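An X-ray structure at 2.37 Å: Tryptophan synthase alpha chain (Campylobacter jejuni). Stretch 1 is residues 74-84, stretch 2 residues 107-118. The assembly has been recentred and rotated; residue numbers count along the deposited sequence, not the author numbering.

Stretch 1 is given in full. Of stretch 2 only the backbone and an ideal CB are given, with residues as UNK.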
ATOM      1  N   ASP B  74     -13.725  10.666   6.752  1.00 70.97           N
ATOM      2  CA  ASP B  74     -12.810  10.208   7.780  1.00 69.97           C
ATOM      3  C   ASP B  74     -13.489   9.125   8.620  1.00 68.78           C
ATOM      4  O   ASP B  74     -14.695   8.832   8.435  1.00 68.39           O
ATOM      5  CB  ASP B  74     -12.316  11.390   8.643  1.00 71.39           C
ATOM      6  CG  ASP B  74     -13.457  12.264   9.204  1.00 74.51           C
ATOM      7  OD1 ASP B  74     -14.661  11.896   9.081  1.00 76.85           O
ATOM      8  OD2 ASP B  74     -13.139  13.346   9.780  1.00 77.26           O
ATOM      9  N   ILE B  75     -12.735   8.528   9.546  1.00 66.86           N
ATOM     10  CA  ILE B  75     -13.235   7.376  10.252  1.00 65.21           C
ATOM     11  C   ILE B  75     -14.477   7.774  11.046  1.00 65.10           C
ATOM     12  O   ILE B  75     -15.391   6.962  11.263  1.00 64.27           O
ATOM     13  CB  ILE B  75     -12.118   6.685  11.093  1.00 65.39           C
ATOM     14  CG1 ILE B  75     -12.673   5.519  11.927  1.00 65.41           C
ATOM     15  CG2 ILE B  75     -11.315   7.703  11.922  1.00 66.47           C
ATOM     16  CD1 ILE B  75     -13.071   4.255  11.102  1.00 62.45           C
ATOM     17  N   HIS B  76     -14.548   9.050  11.411  1.00 65.13           N
ATOM     18  CA  HIS B  76     -15.659   9.533  12.206  1.00 66.09           C
ATOM     19  C   HIS B  76     -16.953   9.401  11.442  1.00 65.74           C
ATOM     20  O   HIS B  76     -17.945   8.923  12.001  1.00 65.60           O
ATOM     21  CB  HIS B  76     -15.438  10.971  12.654  1.00 67.98           C
ATOM     22  CG  HIS B  76     -14.162  11.162  13.409  1.00 71.05           C
ATOM     23  ND1 HIS B  76     -14.068  10.954  14.766  1.00 71.55           N
ATOM     24  CD2 HIS B  76     -12.912  11.487  12.983  1.00 73.29           C
ATOM     25  CE1 HIS B  76     -12.818  11.171  15.150  1.00 75.10           C
ATOM     26  NE2 HIS B  76     -12.095  11.482  14.086  1.00 73.83           N
ATOM     27  N   SER B  77     -16.926   9.796  10.163  1.00 64.71           N
ATOM     28  CA  SER B  77     -18.124   9.781   9.346  1.00 64.10           C
ATOM     29  C   SER B  77     -18.486   8.338   8.909  1.00 63.88           C
ATOM     30  O   SER B  77     -19.679   8.016   8.770  1.00 64.75           O
ATOM     31  CB  SER B  77     -18.019  10.760   8.186  1.00 64.12           C
ATOM     32  OG  SER B  77     -17.150  10.296   7.181  1.00 61.06           O
ATOM     33  N   VAL B  78     -17.469   7.481   8.759  1.00 62.25           N
ATOM     34  CA  VAL B  78     -17.657   6.008   8.633  1.00 60.73           C
ATOM     35  C   VAL B  78     -18.367   5.384   9.844  1.00 61.42           C
ATOM     36  O   VAL B  78     -19.393   4.701   9.698  1.00 61.49           O
ATOM     37  CB  VAL B  78     -16.326   5.278   8.368  1.00 59.70           C
ATOM     38  CG1 VAL B  78     -16.477   3.750   8.504  1.00 58.47           C
ATOM     39  CG2 VAL B  78     -15.777   5.661   6.985  1.00 57.66           C
ATOM     40  N   PHE B  79     -17.829   5.612  11.040  1.00 61.76           N
ATOM     41  CA  PHE B  79     -18.507   5.167  12.244  1.00 62.34           C
ATOM     42  C   PHE B  79     -19.965   5.670  12.251  1.00 63.77           C
ATOM     43  O   PHE B  79     -20.902   4.901  12.563  1.00 63.25           O
ATOM     44  CB  PHE B  79     -17.754   5.622  13.484  1.00 62.64           C
ATOM     45  CG  PHE B  79     -16.546   4.786  13.811  1.00 63.04           C
ATOM     46  CD1 PHE B  79     -16.558   3.387  13.618  1.00 62.33           C
ATOM     47  CD2 PHE B  79     -15.406   5.381  14.368  1.00 62.46           C
ATOM     48  CE1 PHE B  79     -15.441   2.589  13.964  1.00 60.95           C
ATOM     49  CE2 PHE B  79     -14.291   4.601  14.716  1.00 61.87           C
ATOM     50  CZ  PHE B  79     -14.315   3.193  14.498  1.00 61.91           C
ATOM     51  N   GLU B  80     -20.156   6.945  11.882  1.00 64.09           N
ATOM     52  CA  GLU B  80     -21.520   7.523  11.790  1.00 65.20           C
ATOM     53  C   GLU B  80     -22.399   6.779  10.774  1.00 63.49           C
ATOM     54  O   GLU B  80     -23.565   6.562  11.006  1.00 64.98           O
ATOM     55  CB  GLU B  80     -21.479   9.014  11.445  1.00 66.30           C
ATOM     56  CG  GLU B  80     -21.371   9.932  12.641  1.00 70.58           C
ATOM     57  CD  GLU B  80     -21.366  11.406  12.226  1.00 76.99           C
ATOM     58  OE1 GLU B  80     -20.257  12.011  12.228  1.00 77.10           O
ATOM     59  OE2 GLU B  80     -22.460  11.942  11.865  1.00 78.62           O
ATOM     60  N   LEU B  81     -21.800   6.376   9.669  1.00 60.96           N
ATOM     61  CA  LEU B  81     -22.449   5.602   8.627  1.00 59.43           C
ATOM     62  C   LEU B  81     -22.812   4.173   9.012  1.00 59.12           C
ATOM     63  O   LEU B  81     -23.917   3.706   8.713  1.00 60.44           O
ATOM     64  CB  LEU B  81     -21.519   5.551   7.420  1.00 58.33           C
ATOM     65  CG  LEU B  81     -21.862   4.576   6.314  1.00 56.61           C
ATOM     66  CD1 LEU B  81     -23.172   4.996   5.660  1.00 54.56           C
ATOM     67  CD2 LEU B  81     -20.722   4.623   5.349  1.00 53.20           C
ATOM     68  N   LEU B  82     -21.871   3.474   9.628  1.00 57.78           N
ATOM     69  CA  LEU B  82     -22.115   2.124  10.135  1.00 57.92           C
ATOM     70  C   LEU B  82     -23.293   2.019  11.084  1.00 58.99           C
ATOM     71  O   LEU B  82     -23.917   0.977  11.149  1.00 59.10           O
ATOM     72  CB  LEU B  82     -20.868   1.563  10.794  1.00 56.72           C
ATOM     73  CG  LEU B  82     -19.850   1.214   9.731  1.00 56.67           C
ATOM     74  CD1 LEU B  82     -18.529   0.890  10.397  1.00 56.73           C
ATOM     75  CD2 LEU B  82     -20.375   0.036   8.870  1.00 55.78           C
ATOM     76  N   ALA B  83     -23.628   3.109  11.772  1.00 60.65           N
ATOM     77  CA  ALA B  83     -24.704   3.093  12.760  1.00 63.02           C
ATOM     78  C   ALA B  83     -26.046   3.206  12.081  1.00 65.14           C
ATOM     79  O   ALA B  83     -27.052   2.788  12.646  1.00 67.93           O
ATOM     80  CB  ALA B  83     -24.540   4.207  13.739  1.00 63.71           C
ATOM     81  N   ARG B  84     -26.080   3.779  10.880  1.00 64.85           N
ATOM     82  CA  ARG B  84     -27.338   3.828  10.148  1.00 66.33           C
ATOM     83  C   ARG B  84     -27.581   2.665   9.183  1.00 66.47           C
ATOM     84  O   ARG B  84     -28.544   2.675   8.445  1.00 67.81           O
ATOM     85  CB  ARG B  84     -27.601   5.189   9.477  1.00 66.48           C
ATOM     86  CG  ARG B  84     -26.438   6.115   9.321  1.00 64.89           C
ATOM     87  CD  ARG B  84     -26.881   7.401   8.603  1.00 65.93           C
ATOM     88  NE  ARG B  84     -25.935   7.707   7.540  1.00 62.95           N
ATOM     89  CZ  ARG B  84     -24.820   8.388   7.724  1.00 61.63           C
ATOM     90  NH1 ARG B  84     -23.985   8.594   6.703  1.00 60.66           N
ATOM     91  NH2 ARG B  84     -24.539   8.868   8.923  1.00 59.15           N
ATOM     92  N   UNK B 107     -10.151   2.709  22.082  1.00 63.77           N
ATOM     93  CA  UNK B 107     -11.329   3.435  21.587  1.00 63.85           C
ATOM     94  C   UNK B 107     -11.836   2.860  20.237  1.00 61.54           C
ATOM     95  O   UNK B 107     -13.044   2.659  20.020  1.00 60.80           O
ATOM     96  CB  UNK B 107     -10.992   4.919  21.429  1.00 63.85           C
ATOM     97  N   UNK B 108     -10.883   2.623  19.332  1.00 59.95           N
ATOM     98  CA  UNK B 108     -11.166   2.096  17.998  1.00 57.84           C
ATOM     99  C   UNK B 108     -11.871   0.727  18.012  1.00 57.29           C
ATOM    100  O   UNK B 108     -12.896   0.512  17.319  1.00 56.74           O
ATOM    101  CB  UNK B 108      -9.858   1.985  17.212  1.00 57.84           C
ATOM    102  N   UNK B 109     -11.287  -0.189  18.773  1.00 57.38           N
ATOM    103  CA  UNK B 109     -11.687  -1.578  18.752  1.00 58.56           C
ATOM    104  C   UNK B 109     -13.063  -1.735  19.350  1.00 60.27           C
ATOM    105  O   UNK B 109     -13.890  -2.427  18.787  1.00 60.39           O
ATOM    106  CB  UNK B 109     -10.675  -2.447  19.501  1.00 58.56           C
ATOM    107  N   UNK B 110     -13.301  -1.083  20.484  1.00 62.84           N
ATOM    108  CA  UNK B 110     -14.612  -1.070  21.122  1.00 64.96           C
ATOM    109  C   UNK B 110     -15.661  -0.496  20.163  1.00 65.15           C
ATOM    110  O   UNK B 110     -16.719  -1.086  19.957  1.00 65.73           O
ATOM    111  CB  UNK B 110     -14.569  -0.259  22.419  1.00 64.96           C
ATOM    112  N   UNK B 111     -15.357   0.658  19.577  1.00 65.06           N
ATOM    113  CA  UNK B 111     -16.262   1.253  18.613  1.00 65.40           C
ATOM    114  C   UNK B 111     -16.608   0.307  17.473  1.00 64.23           C
ATOM    115  O   UNK B 111     -17.791   0.058  17.205  1.00 64.53           O
ATOM    116  CB  UNK B 111     -15.649   2.537  18.051  1.00 65.40           C
ATOM    117  N   UNK B 112     -15.576  -0.203  16.805  1.00 63.21           N
ATOM    118  CA  UNK B 112     -15.752  -1.158  15.730  1.00 62.48           C
ATOM    119  C   UNK B 112     -16.693  -2.300  16.146  1.00 63.70           C
ATOM    120  O   UNK B 112     -17.618  -2.666  15.400  1.00 64.60           O
ATOM    121  CB  UNK B 112     -14.394  -1.716  15.300  1.00 62.48           C
ATOM    122  N   UNK B 113     -16.505  -2.813  17.360  1.00 64.12           N
ATOM    123  CA  UNK B 113     -17.302  -3.944  17.857  1.00 64.56           C
ATOM    124  C   UNK B 113     -18.746  -3.564  18.162  1.00 65.37           C
ATOM    125  O   UNK B 113     -19.664  -4.345  17.916  1.00 65.76           O
ATOM    126  CB  UNK B 113     -16.655  -4.522  19.117  1.00 64.56           C
ATOM    127  N   UNK B 114     -18.956  -2.372  18.703  1.00 65.65           N
ATOM    128  CA  UNK B 114     -20.320  -1.940  18.985  1.00 67.27           C
ATOM    129  C   UNK B 114     -21.077  -1.714  17.689  1.00 67.24           C
ATOM    130  O   UNK B 114     -22.305  -1.755  17.673  1.00 68.94           O
ATOM    131  CB  UNK B 114     -20.322  -0.666  19.832  1.00 67.27           C
ATOM    132  N   UNK B 115     -20.341  -1.521  16.591  1.00 65.83           N
ATOM    133  CA  UNK B 115     -20.961  -1.275  15.303  1.00 65.41           C
ATOM    134  C   UNK B 115     -21.019  -2.487  14.402  1.00 65.08           C
ATOM    135  O   UNK B 115     -21.109  -2.321  13.183  1.00 65.01           O
ATOM    136  CB  UNK B 115     -20.212  -0.152  14.583  1.00 65.41           C
ATOM    137  N   UNK B 116     -20.929  -3.682  14.989  1.00 65.08           N
ATOM    138  CA  UNK B 116     -21.023  -4.945  14.241  1.00 64.94           C
ATOM    139  C   UNK B 116     -19.835  -5.375  13.369  1.00 63.08           C
ATOM    140  O   UNK B 116     -19.924  -6.356  12.591  1.00 63.64           O
ATOM    141  CB  UNK B 116     -22.251  -4.859  13.332  1.00 64.94           C
ATOM    142  N   UNK B 117     -18.733  -4.646  13.452  1.00 60.82           N
ATOM    143  CA  UNK B 117     -17.493  -5.098  12.842  1.00 59.36           C
ATOM    144  C   UNK B 117     -16.975  -6.312  13.637  1.00 60.00           C
ATOM    145  O   UNK B 117     -16.927  -6.289  14.882  1.00 60.34           O
ATOM    146  CB  UNK B 117     -16.458  -3.972  12.807  1.00 59.36           C
ATOM    147  N   UNK B 118     -16.585  -7.362  12.918  1.00 60.09           N
ATOM    148  CA  UNK B 118     -16.245  -8.636  13.551  1.00 60.82           C
ATOM    149  C   UNK B 118     -14.771  -8.971  13.402  1.00 59.44           C
ATOM    150  O   UNK B 118     -14.310  -9.926  14.020  1.00 60.65           O
ATOM    151  CB  UNK B 118     -17.092  -9.763  12.957  1.00 60.82           C
TER

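Helix 75-83 offers its partner an apolar ridge, Ile 75, Phe 79 and Leu 82, with Ala 83 beside it. The two helices run at 25° with axes 10.6 Å apart at closest approach, so side chains rather than backbones must fill the space between them.

At position 107 the ideal CB has nothing of stretch 1 within 5.5 Å, and many residues would serve; it is Lys 107. Position 108 points sideways, its CB 5.4 Å from Phe 79 CZ, so a small residue would touch little, while a long apolar or aromatic one could reach Ile 75 and Phe 79. The residue is Phe 108. Its CE2 lies 3.8 Å from Phe 79 CZ, the two rings meeting obliquely with planes at 54°, and Ile 75 CD1 sits at its ring edge, 3.9 Å from CE2.

Stretch 1 does not constrain positions 109, which points away, and 110; they are Val 109 and Lys 110.

Position 111 points toward stretch 1, with its CB 3.9 Å from Phe 79 CZ. Leucine, methionine or the aliphatic stem of a long polar residue could cover the ring. Lys 111 does so: its CD stands 3.9 Å from the centroid of the Phe 79 ring, over one face in a CH-pi contact, and its CE reaches 3.8 Å from Phe 79 CB. The contact is made by methylenes, and the amine bonds nothing in stretch 1.

At 112 the CB points sideways, 4.6 Å from Phe 79 CE1. A small residue fits readily here. Ala 112 fits beside the ring, and its backbone N lies 4.0 Å from Phe 79 CE1.

Positions 113 and 114 are beyond reach of stretch 1, so polar residues are acceptable. Lys 113 bonds elsewhere in the structure; Ser 114 OG donates to Lys 111 O at 2.8 Å, within its own helix.

Position 115 leaves helical phi/psi, yet its CB faces the ridge, 4.2 Å from Leu 82 CB. A branched or long apolar chain is wanted. Leu 115 spreads its methyls: CD1 lies 3.7 Å from Phe 79 CD1, and CD2 3.8 Å from Ala 83 CB.

At 116 phi is 74°, which favours glycine; Gly 116 takes the turn.

Position 117 points toward stretch 1, but nothing of stretch 1 lies within 5.5 Å of its CB, so a longer apolar chain would be required to reach Leu 82. Ile 117 extends CD1 to 3.9 Å from Leu 82 CD1. Position 118 is out of reach; it is Cys 118.

Stretch 2 107-118: KFVKKAKSLGIC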
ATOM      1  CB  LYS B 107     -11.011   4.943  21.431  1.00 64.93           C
ATOM      2  CG  LYS B 107     -11.375   5.851  22.599  1.00 68.62           C
ATOM      3  CD  LYS B 107     -10.487   5.649  23.843  1.00 74.15           C
ATOM      4  CE  LYS B 107     -11.073   6.359  25.099  1.00 78.30           C
ATOM      5  NZ  LYS B 107     -10.366   6.012  26.390  1.00 80.04           N
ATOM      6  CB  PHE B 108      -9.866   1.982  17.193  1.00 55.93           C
ATOM      7  CG  PHE B 108     -10.101   1.655  15.764  1.00 55.67           C
ATOM      8  CD1 PHE B 108      -9.989   0.353  15.318  1.00 52.63           C
ATOM      9  CD2 PHE B 108     -10.522   2.657  14.860  1.00 54.48           C
ATOM     10  CE1 PHE B 108     -10.243   0.049  13.986  1.00 55.91           C
ATOM     11  CE2 PHE B 108     -10.769   2.357  13.542  1.00 52.84           C
ATOM     12  CZ  PHE B 108     -10.640   1.049  13.101  1.00 52.79           C
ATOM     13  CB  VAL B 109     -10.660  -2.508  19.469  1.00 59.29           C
ATOM     14  CG1 VAL B 109     -11.114  -3.971  19.408  1.00 59.14           C
ATOM     15  CG2 VAL B 109      -9.288  -2.367  18.845  1.00 57.54           C
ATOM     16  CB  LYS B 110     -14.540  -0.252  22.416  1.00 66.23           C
ATOM     17  CG  LYS B 110     -15.885   0.125  23.020  1.00 68.42           C
ATOM     18  CD  LYS B 110     -15.669   0.592  24.451  1.00 72.18           C
ATOM     19  CE  LYS B 110     -16.932   1.159  25.087  1.00 74.36           C
ATOM     20  NZ  LYS B 110     -16.856   1.060  26.594  1.00 77.49           N
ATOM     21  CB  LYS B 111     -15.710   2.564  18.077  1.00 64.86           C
ATOM     22  CG  LYS B 111     -16.622   3.719  18.404  1.00 67.74           C
ATOM     23  CD  LYS B 111     -17.710   3.745  17.361  1.00 70.63           C
ATOM     24  CE  LYS B 111     -18.313   5.129  17.180  1.00 73.68           C
ATOM     25  NZ  LYS B 111     -19.134   5.588  18.351  1.00 73.95           N
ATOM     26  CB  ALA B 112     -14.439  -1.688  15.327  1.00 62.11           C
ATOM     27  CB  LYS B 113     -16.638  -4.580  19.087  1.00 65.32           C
ATOM     28  CG  LYS B 113     -17.434  -5.713  19.793  1.00 67.96           C
ATOM     29  CD  LYS B 113     -17.417  -7.014  18.978  1.00 67.94           C
ATOM     30  CE  LYS B 113     -17.923  -8.210  19.775  1.00 69.35           C
ATOM     31  NZ  LYS B 113     -17.807  -9.464  18.969  1.00 69.48           N
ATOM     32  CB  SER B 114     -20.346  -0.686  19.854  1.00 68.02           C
ATOM     33  OG  SER B 114     -19.719   0.405  19.210  1.00 68.64           O
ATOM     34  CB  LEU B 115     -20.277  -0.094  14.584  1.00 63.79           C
ATOM     35  CG  LEU B 115     -20.723   1.176  15.340  1.00 64.85           C
ATOM     36  CD1 LEU B 115     -19.878   2.340  14.990  1.00 63.47           C
ATOM     37  CD2 LEU B 115     -22.248   1.523  15.199  1.00 63.55           C
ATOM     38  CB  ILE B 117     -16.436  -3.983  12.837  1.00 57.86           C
ATOM     39  CG1 ILE B 117     -17.000  -2.701  12.175  1.00 58.47           C
ATOM     40  CG2 ILE B 117     -15.089  -4.508  12.266  1.00 57.33           C
ATOM     41  CD1 ILE B 117     -16.982  -2.629  10.621  1.00 54.76           C
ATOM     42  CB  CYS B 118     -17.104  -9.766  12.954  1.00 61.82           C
ATOM     43  SG  CYS B 118     -16.588 -10.199  11.275  1.00 64.64           S
TER
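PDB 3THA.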